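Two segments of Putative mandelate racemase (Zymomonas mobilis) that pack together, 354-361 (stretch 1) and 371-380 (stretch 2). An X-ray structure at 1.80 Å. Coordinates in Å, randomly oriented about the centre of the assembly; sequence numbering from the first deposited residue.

Stretch 1 354-361: ELCVHNYQ
Stretch 2 371-380: ELPGIGQDIT

Two irregular segments of one chain are held together mainly by hydrogen bonds, through a single antiparallel-type backbone bridge and side-chain-to-main-chain hydrogen bonds on either side of it. Neither stretch forms a regular helix or strand, and together they bury 523 Å², both sides summed.

The register runs in opposite directions: Cys 356 lies nearest Ile 379 (CA to CA 4.4 Å), Val 357 nearest Asp 378 (5.5 Å between CA atoms) and His 358 nearest Gln 377 (6.1 Å between CA atoms), so the backbones diverge as stretch 1 advances. At the bridge, Cys 356 is extended (phi/psi -129/152) and Ile 379 likewise (-84/159). Two hydrogen bonds flank the pair: Thr 380 N donates to Leu 355 O at 3.1 Å (156° at the hydrogen), and Val 357 N donates to Asp 378 O at 3.0 Å (167°). The same acceptors receive CA-H...O contacts, Ile 379 CA to Leu 355 O at 3.4 Å and Cys 356 CA to Asp 378 O at 3.3 Å, as expected where CA atoms approach so closely. The bridge does not propagate into a ladder: Val 357 turns to -64/-46, and Leu 355 sits at -84/-24.

Thr 380 (chi1 58°, p) points toward stretch 1 and extends the bonding by one residue, its OG1 donating to Glu 354 O at 2.9 Å. Its methyl packs against the Cys 356 backbone, CG2 to C of Cys 356 at 3.6 Å. Val 357 (chi1 t) adds apolar contact, its CG2 lying 3.9 Å from Asp 378 CB.

Where the backbones separate, Gln 377 spans the gap. It is extended (-145/154), with chi1 t, chi2 p and chi3 -80°; its CB points sideways, but the amide end comes nearer stretch 1. The amide meets both polar backbone groups of His 358: His 358 N donates to Gln 377 OE1 at 3.0 Å (163°), and Gln 377 NE2 donates to His 358 O at 2.7 Å (158°). Thus one side chain serves as both acceptor and donor, substituting for a direct main-chain pairing. OE1 also accepts from Asp 378 N at 3.0 Å within its own stretch.

Preceding Gln 377, a type II' turn from Pro 373 to Gly 376 places Gly 374 at 76/-149 and Ile 375 at -78/-14. Gly 376 follows at 83/31, a positive phi that favours glycine, and an ideal CB there would lie a tight 3.3 Å from Tyr 360 OH. Tyr 360 (chi1 m, chi2 -75°) points toward stretch 2 and donates from OH to Gly 376 O at 2.6 Å, with that oxygen near the plane of the ring at its edge. His 358 (chi1 m, chi2 -72°) also points toward stretch 2, bringing CD2 within 3.2 Å of Gly 376 O. Leu 372 (chi1 m, chi2 t) completes this end: its CD1 lies 3.6 Å from His 358 NE2 and 3.7 Å from Tyr 360 OH, touching both aromatic side chains.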

# COMPACT_ATOMS: atom_id res chain seq x y z
N GLU C 354 6.31 9.13 -52.48
CA GLU C 354 5.33 9.52 -53.51
C GLU C 354 3.97 9.95 -52.95
O GLU C 354 3.11 10.46 -53.69
CB GLU C 354 5.14 8.39 -54.52
CG GLU C 354 4.48 7.13 -53.94
CD GLU C 354 4.25 6.04 -54.99
OE1 GLU C 354 4.48 6.29 -56.19
OE2 GLU C 354 3.83 4.93 -54.60
N LEU C 355 3.77 9.74 -51.65
CA LEU C 355 2.47 9.94 -51.02
C LEU C 355 2.19 11.38 -50.63
O LEU C 355 1.03 11.77 -50.51
CB LEU C 355 2.32 9.03 -49.79
CG LEU C 355 2.47 7.53 -50.04
CD1 LEU C 355 2.36 6.76 -48.72
CD2 LEU C 355 1.42 7.05 -51.03
N CYS C 356 3.25 12.17 -50.43
CA CYS C 356 3.11 13.53 -49.93
C CYS C 356 3.84 14.57 -50.77
O CYS C 356 4.87 14.28 -51.38
CB CYS C 356 3.62 13.63 -48.48
SG CYS C 356 2.71 12.62 -47.31
N VAL C 357 3.32 15.79 -50.75
CA VAL C 357 3.87 16.93 -51.48
C VAL C 357 5.27 17.35 -51.01
O VAL C 357 6.16 17.56 -51.85
CB VAL C 357 2.88 18.12 -51.47
CG1 VAL C 357 3.50 19.37 -52.08
CG2 VAL C 357 1.60 17.75 -52.22
N HIS C 358 5.47 17.45 -49.69
CA HIS C 358 6.78 17.80 -49.12
C HIS C 358 7.46 16.59 -48.49
O HIS C 358 6.82 15.81 -47.80
CB HIS C 358 6.64 18.90 -48.06
CG HIS C 358 5.82 20.06 -48.51
ND1 HIS C 358 6.27 20.98 -49.43
CD2 HIS C 358 4.56 20.44 -48.18
CE1 HIS C 358 5.33 21.88 -49.64
NE2 HIS C 358 4.29 21.58 -48.89
N ASN C 359 8.76 16.45 -48.73
CA ASN C 359 9.52 15.39 -48.10
C ASN C 359 10.47 15.98 -47.06
O ASN C 359 11.63 16.29 -47.35
CB ASN C 359 10.30 14.60 -49.17
CG ASN C 359 11.01 13.38 -48.61
OD1 ASN C 359 10.71 12.90 -47.50
ND2 ASN C 359 11.96 12.86 -49.37
N TYR C 360 9.97 16.14 -45.83
CA TYR C 360 10.76 16.73 -44.76
C TYR C 360 11.78 15.72 -44.26
O TYR C 360 11.41 14.61 -43.86
CB TYR C 360 9.87 17.19 -43.59
CG TYR C 360 8.97 18.34 -43.94
CD1 TYR C 360 9.47 19.64 -44.05
CD2 TYR C 360 7.61 18.13 -44.17
CE1 TYR C 360 8.64 20.70 -44.38
CE2 TYR C 360 6.78 19.19 -44.50
CZ TYR C 360 7.29 20.47 -44.61
OH TYR C 360 6.46 21.52 -44.94
N GLN C 361 13.05 16.10 -44.32
CA GLN C 361 14.15 15.23 -43.88
C GLN C 361 15.08 15.99 -42.96
O GLN C 361 15.20 17.21 -43.08
CB GLN C 361 14.94 14.69 -45.09
CG GLN C 361 14.17 13.71 -45.98
CD GLN C 361 13.92 12.37 -45.30
OE1 GLN C 361 14.76 11.87 -44.55
NE2 GLN C 361 12.76 11.79 -45.57
N GLU C 371 7.08 25.62 -41.32
CA GLU C 371 6.62 26.97 -41.01
C GLU C 371 5.45 27.41 -41.90
O GLU C 371 5.02 28.56 -41.82
CB GLU C 371 7.79 27.96 -41.12
CG GLU C 371 8.95 27.71 -40.16
CD GLU C 371 8.64 28.09 -38.71
OE1 GLU C 371 7.60 28.71 -38.44
OE2 GLU C 371 9.47 27.76 -37.84
N LEU C 372 4.94 26.50 -42.72
CA LEU C 372 3.79 26.75 -43.59
C LEU C 372 2.52 26.78 -42.73
O LEU C 372 2.55 26.33 -41.58
CB LEU C 372 3.68 25.64 -44.64
CG LEU C 372 4.82 25.52 -45.67
CD1 LEU C 372 4.63 24.28 -46.54
CD2 LEU C 372 4.88 26.78 -46.52
N PRO C 373 1.41 27.34 -43.25
CA PRO C 373 0.14 27.21 -42.50
C PRO C 373 -0.27 25.75 -42.27
O PRO C 373 -0.01 24.90 -43.11
CB PRO C 373 -0.87 27.92 -43.40
CG PRO C 373 -0.05 28.88 -44.23
CD PRO C 373 1.24 28.14 -44.48
N GLY C 374 -0.90 25.47 -41.13
CA GLY C 374 -1.37 24.11 -40.83
C GLY C 374 -0.22 23.21 -40.42
O GLY C 374 0.78 23.68 -39.85
N ILE C 375 -0.31 21.91 -40.72
CA ILE C 375 0.80 21.00 -40.39
C ILE C 375 1.95 21.13 -41.40
O ILE C 375 3.05 20.66 -41.15
CB ILE C 375 0.35 19.51 -40.25
CG1 ILE C 375 -0.14 18.96 -41.59
CG2 ILE C 375 -0.71 19.35 -39.13
CD1 ILE C 375 -0.48 17.46 -41.57
N GLY C 376 1.67 21.77 -42.54
CA GLY C 376 2.70 21.98 -43.56
C GLY C 376 2.90 20.80 -44.49
O GLY C 376 4.00 20.58 -44.99
N GLN C 377 1.84 20.04 -44.71
CA GLN C 377 1.92 18.83 -45.51
C GLN C 377 0.63 18.66 -46.29
O GLN C 377 -0.42 19.16 -45.86
CB GLN C 377 2.19 17.61 -44.63
CG GLN C 377 2.53 16.30 -45.37
CD GLN C 377 3.71 16.47 -46.31
OE1 GLN C 377 3.57 16.97 -47.42
NE2 GLN C 377 4.89 16.05 -45.86
N ASP C 378 0.70 17.98 -47.43
CA ASP C 378 -0.49 17.59 -48.17
C ASP C 378 -0.24 16.23 -48.83
O ASP C 378 0.91 15.81 -49.01
CB ASP C 378 -0.80 18.65 -49.23
CG ASP C 378 -2.28 18.72 -49.61
OD1 ASP C 378 -3.07 17.79 -49.30
OD2 ASP C 378 -2.65 19.72 -50.25
N ILE C 379 -1.30 15.54 -49.18
CA ILE C 379 -1.18 14.33 -49.98
C ILE C 379 -1.09 14.71 -51.46
O ILE C 379 -1.48 15.81 -51.86
CB ILE C 379 -2.36 13.37 -49.75
CG1 ILE C 379 -3.70 14.12 -49.91
CG2 ILE C 379 -2.23 12.74 -48.36
CD1 ILE C 379 -4.91 13.22 -50.08
N THR C 380 -0.56 13.79 -52.26
CA THR C 380 -0.49 13.95 -53.71
C THR C 380 -1.79 13.49 -54.38
O THR C 380 -2.56 12.71 -53.80
CB THR C 380 0.70 13.15 -54.26
OG1 THR C 380 0.56 11.77 -53.91
CG2 THR C 380 2.01 13.69 -53.69